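Local coordinates for cellulose biosynthesis protein BcsG (Salmonella typhimurium LT2, PDB 5OLT) that is required for cellulose biosynthesis, the chain here being its extramembrane domain, a zinc-binding member of the alkaline phosphatase family, at residues V63-S68 against P104-L109. Residues are numbered along the deposited sequence; the frame is centred on the assembly and turned at random.
Sequences VINICS and PAAIRL. With ZN (zinc ion), chain B.
Leu109 carries most of this contact: its CD2 methyl is the one atom of the helix that meets both Val63 and Asn65 of the strand. Val63 and Leu109 meet end on, methyl to methyl, Val63 CG1 standing 3.9 Å from Leu109 CD2. The chi1 of Val63 (176°) sets CG1 anti to the backbone N and carries it to Leu109 CD2, while CG (chi1 176°) takes the same course in Leu109, sending its branched end across to the strand. A beta-branched valine suits a buried strand position. On the neighbouring strands, Phe213 and Val264 also touch Leu109, so a leucine suits a buried site with apolar neighbours. Asn65 comes against the same methyl from the opposite direction, its CB and CG supplying carbon surface, with CG 3.7 Å from Leu109 CD2; no hydrogen bond joins the two segments.

Strand 60-66 is central in the mixed sheet of an alkaline phosphatase-like alpha/beta fold, flanked in parallel by strands 210-216 and 259-265, and helix 102-110 packs on one face; the axes of 63-66 and 104-109 run nearly antiparallel, at 157°. The backbones come closest at Ala106, whose CA is 7.7 Å from the CA of Asn65 and whose short methyl fits there. Packing falls off at Ala105, which makes no close contact. Farther along the chain, Cys67 SG, a soft sulfur ligand well matched to zinc, binds the zinc ion at 2.3 Å, with Ser102, at the start of the same helix, Glu266 and His267 completing the protein ligands. The O of a water also binds the zinc ion, at 2.5 Å, where the two segments no longer touch.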
ATOM      1  N   VAL A  63      -0.246   5.620  -7.717  1.00  9.33           N
ATOM      2  CA  VAL A  63      -0.171   4.991  -6.394  1.00  9.10           C
ATOM      3  C   VAL A  63       0.187   6.077  -5.386  1.00  9.30           C
ATOM      4  O   VAL A  63       1.230   6.746  -5.515  1.00 11.09           O
ATOM      5  CB  VAL A  63       0.885   3.861  -6.380  1.00  9.72           C
ATOM      6  CG1 VAL A  63       1.045   3.268  -4.984  1.00 12.75           C
ATOM      7  CG2 VAL A  63       0.520   2.785  -7.369  1.00 12.01           C
ATOM      8  N   ILE A  64      -0.693   6.273  -4.401  1.00  9.67           N
ATOM      9  CA  ILE A  64      -0.568   7.346  -3.421  1.00  8.88           C
ATOM     10  C   ILE A  64      -0.175   6.673  -2.097  1.00  9.14           C
ATOM     11  O   ILE A  64      -1.006   6.007  -1.454  1.00  9.96           O
ATOM     12  CB  ILE A  64      -1.923   8.110  -3.301  1.00  9.46           C
ATOM     13  CG1 ILE A  64      -2.261   8.775  -4.649  1.00 10.57           C
ATOM     14  CG2 ILE A  64      -1.873   9.123  -2.160  1.00 11.11           C
ATOM     15  CD1 ILE A  64      -3.584   9.502  -4.652  1.00 10.89           C
ATOM     16  N   ASN A  65       1.106   6.801  -1.706  1.00  9.24           N
ATOM     17  CA  ASN A  65       1.675   6.071  -0.588  1.00  9.02           C
ATOM     18  C   ASN A  65       1.878   7.058   0.560  1.00  8.48           C
ATOM     19  O   ASN A  65       2.669   7.991   0.456  1.00  9.34           O
ATOM     20  CB  ASN A  65       2.995   5.443  -1.087  1.00 10.19           C
ATOM     21  CG  ASN A  65       3.680   4.589  -0.060  1.00 10.37           C
ATOM     22  OD1 ASN A  65       3.054   3.739   0.621  1.00 13.18           O
ATOM     23  ND2 ASN A  65       4.983   4.766   0.044  1.00  8.19           N
ATOM     24  N   ILE A  66       1.095   6.880   1.622  1.00  9.16           N
ATOM     25  CA  ILE A  66       0.969   7.902   2.669  1.00  9.02           C
ATOM     26  C   ILE A  66       1.659   7.466   3.943  1.00  9.26           C
ATOM     27  O   ILE A  66       1.319   6.425   4.512  1.00  9.77           O
ATOM     28  CB  ILE A  66      -0.522   8.183   2.978  1.00  9.12           C
ATOM     29  CG1 ILE A  66      -1.259   8.649   1.707  1.00  9.95           C
ATOM     30  CG2 ILE A  66      -0.668   9.196   4.133  1.00 10.67           C
ATOM     31  CD1 ILE A  66      -2.768   8.707   1.857  1.00 11.03           C
ATOM     32  N   CYS A  67       2.617   8.272   4.398  1.00  9.14           N
ATOM     33  CA  CYS A  67       3.294   7.992   5.670  1.00  9.05           C
ATOM     34  C   CYS A  67       2.328   8.195   6.845  1.00  9.05           C
ATOM     35  O   CYS A  67       1.552   9.150   6.845  1.00 10.10           O
ATOM     36  CB  CYS A  67       4.519   8.927   5.787  1.00 10.22           C
ATOM     37  SG  CYS A  67       5.535   8.713   7.291  1.00 12.08           S
ATOM     38  N   SER A  68       2.417   7.317   7.858  1.00  8.70           N
ATOM     39  CA  SER A  68       1.824   7.606   9.175  1.00  8.94           C
ATOM     40  C   SER A  68       0.291   7.711   9.162  1.00  8.77           C
ATOM     41  O   SER A  68      -0.273   8.666   9.714  1.00  9.77           O
ATOM     42  CB  SER A  68       2.466   8.856   9.812  1.00  9.40           C
ATOM     43  OG  SER A  68       3.864   8.646   9.983  1.00 10.71           O
ATOM     44  N   PRO A 104      11.309   0.555   4.496  1.00  9.56           N
ATOM     45  CA  PRO A 104      10.883  -0.810   4.189  1.00 10.29           C
ATOM     46  C   PRO A 104       9.458  -0.855   3.639  1.00  9.28           C
ATOM     47  O   PRO A 104       9.176  -1.709   2.794  1.00 10.42           O
ATOM     48  CB  PRO A 104      10.955  -1.522   5.533  1.00 11.16           C
ATOM     49  CG  PRO A 104      11.715  -0.651   6.429  1.00 14.26           C
ATOM     50  CD  PRO A 104      11.848   0.711   5.863  1.00 10.18           C
ATOM     51  N   ALA A 105       8.562   0.040   4.092  1.00  9.15           N
ATOM     52  CA  ALA A 105       7.212   0.051   3.540  1.00  9.34           C
ATOM     53  C   ALA A 105       7.203   0.347   2.069  1.00  9.21           C
ATOM     54  O   ALA A 105       6.469  -0.308   1.303  1.00  9.76           O
ATOM     55  CB  ALA A 105       6.349   1.063   4.264  1.00 11.27           C
ATOM     56  N   ALA A 106       7.977   1.346   1.671  1.00 10.00           N
ATOM     57  CA  ALA A 106       8.021   1.729   0.258  1.00 10.34           C
ATOM     58  C   ALA A 106       8.630   0.611  -0.585  1.00 10.24           C
ATOM     59  O   ALA A 106       8.126   0.293  -1.670  1.00 10.79           O
ATOM     60  CB  ALA A 106       8.809   3.003   0.086  1.00 12.71           C
ATOM     61  N   ILE A 107       9.695  -0.037  -0.084  1.00  9.58           N
ATOM     62  CA  ILE A 107      10.287  -1.139  -0.820  1.00 10.64           C
ATOM     63  C   ILE A 107       9.285  -2.297  -0.954  1.00  9.33           C
ATOM     64  O   ILE A 107       9.164  -2.885  -2.031  1.00 11.08           O
ATOM     65  CB  ILE A 107      11.574  -1.642  -0.120  1.00 11.25           C
ATOM     66  CG1 ILE A 107      12.619  -0.508  -0.026  1.00 11.59           C
ATOM     67  CG2 ILE A 107      12.195  -2.786  -0.928  1.00 12.75           C
ATOM     68  CD1 ILE A 107      13.725  -0.849   0.963  1.00 15.45           C
ATOM     69  N   ARG A 108       8.548  -2.617   0.119  1.00  9.29           N
ATOM     70  CA  ARG A 108       7.564  -3.693   0.052  1.00  9.11           C
ATOM     71  C   ARG A 108       6.501  -3.379  -1.022  1.00  9.31           C
ATOM     72  O   ARG A 108       6.111  -4.250  -1.782  1.00 10.05           O
ATOM     73  CB  ARG A 108       6.930  -3.919   1.409  1.00  8.64           C
ATOM     74  CG  ARG A 108       7.886  -4.576   2.402  1.00  9.97           C
ATOM     75  CD  ARG A 108       7.235  -4.840   3.759  1.00  9.98           C
ATOM     76  NE  ARG A 108       8.185  -5.530   4.657  1.00 10.64           N
ATOM     77  CZ  ARG A 108       8.513  -6.823   4.556  1.00  9.95           C
ATOM     78  NH1 ARG A 108       7.931  -7.629   3.664  1.00 10.36           N
ATOM     79  NH2 ARG A 108       9.462  -7.325   5.371  1.00 11.44           N
ATOM     80  N   LEU A 109       6.022  -2.145  -1.052  1.00  9.43           N
ATOM     81  CA  LEU A 109       5.033  -1.760  -2.054  1.00  9.92           C
ATOM     82  C   LEU A 109       5.611  -1.820  -3.472  1.00 10.07           C
ATOM     83  O   LEU A 109       4.947  -2.320  -4.395  1.00 10.51           O
ATOM     84  CB  LEU A 109       4.555  -0.327  -1.751  1.00 10.42           C
ATOM     85  CG  LEU A 109       3.566   0.325  -2.741  1.00 10.01           C
ATOM     86  CD1 LEU A 109       2.350  -0.524  -3.054  1.00 12.58           C
ATOM     87  CD2 LEU A 109       3.117   1.633  -2.135  1.00 12.39           C
TER
HETATM   88 ZN    ZN B 601       6.519   6.671   7.043  0.75 12.46          ZN
HETATM   89  O   HOH W   1       7.909   7.493   8.950  1.00 32.28           O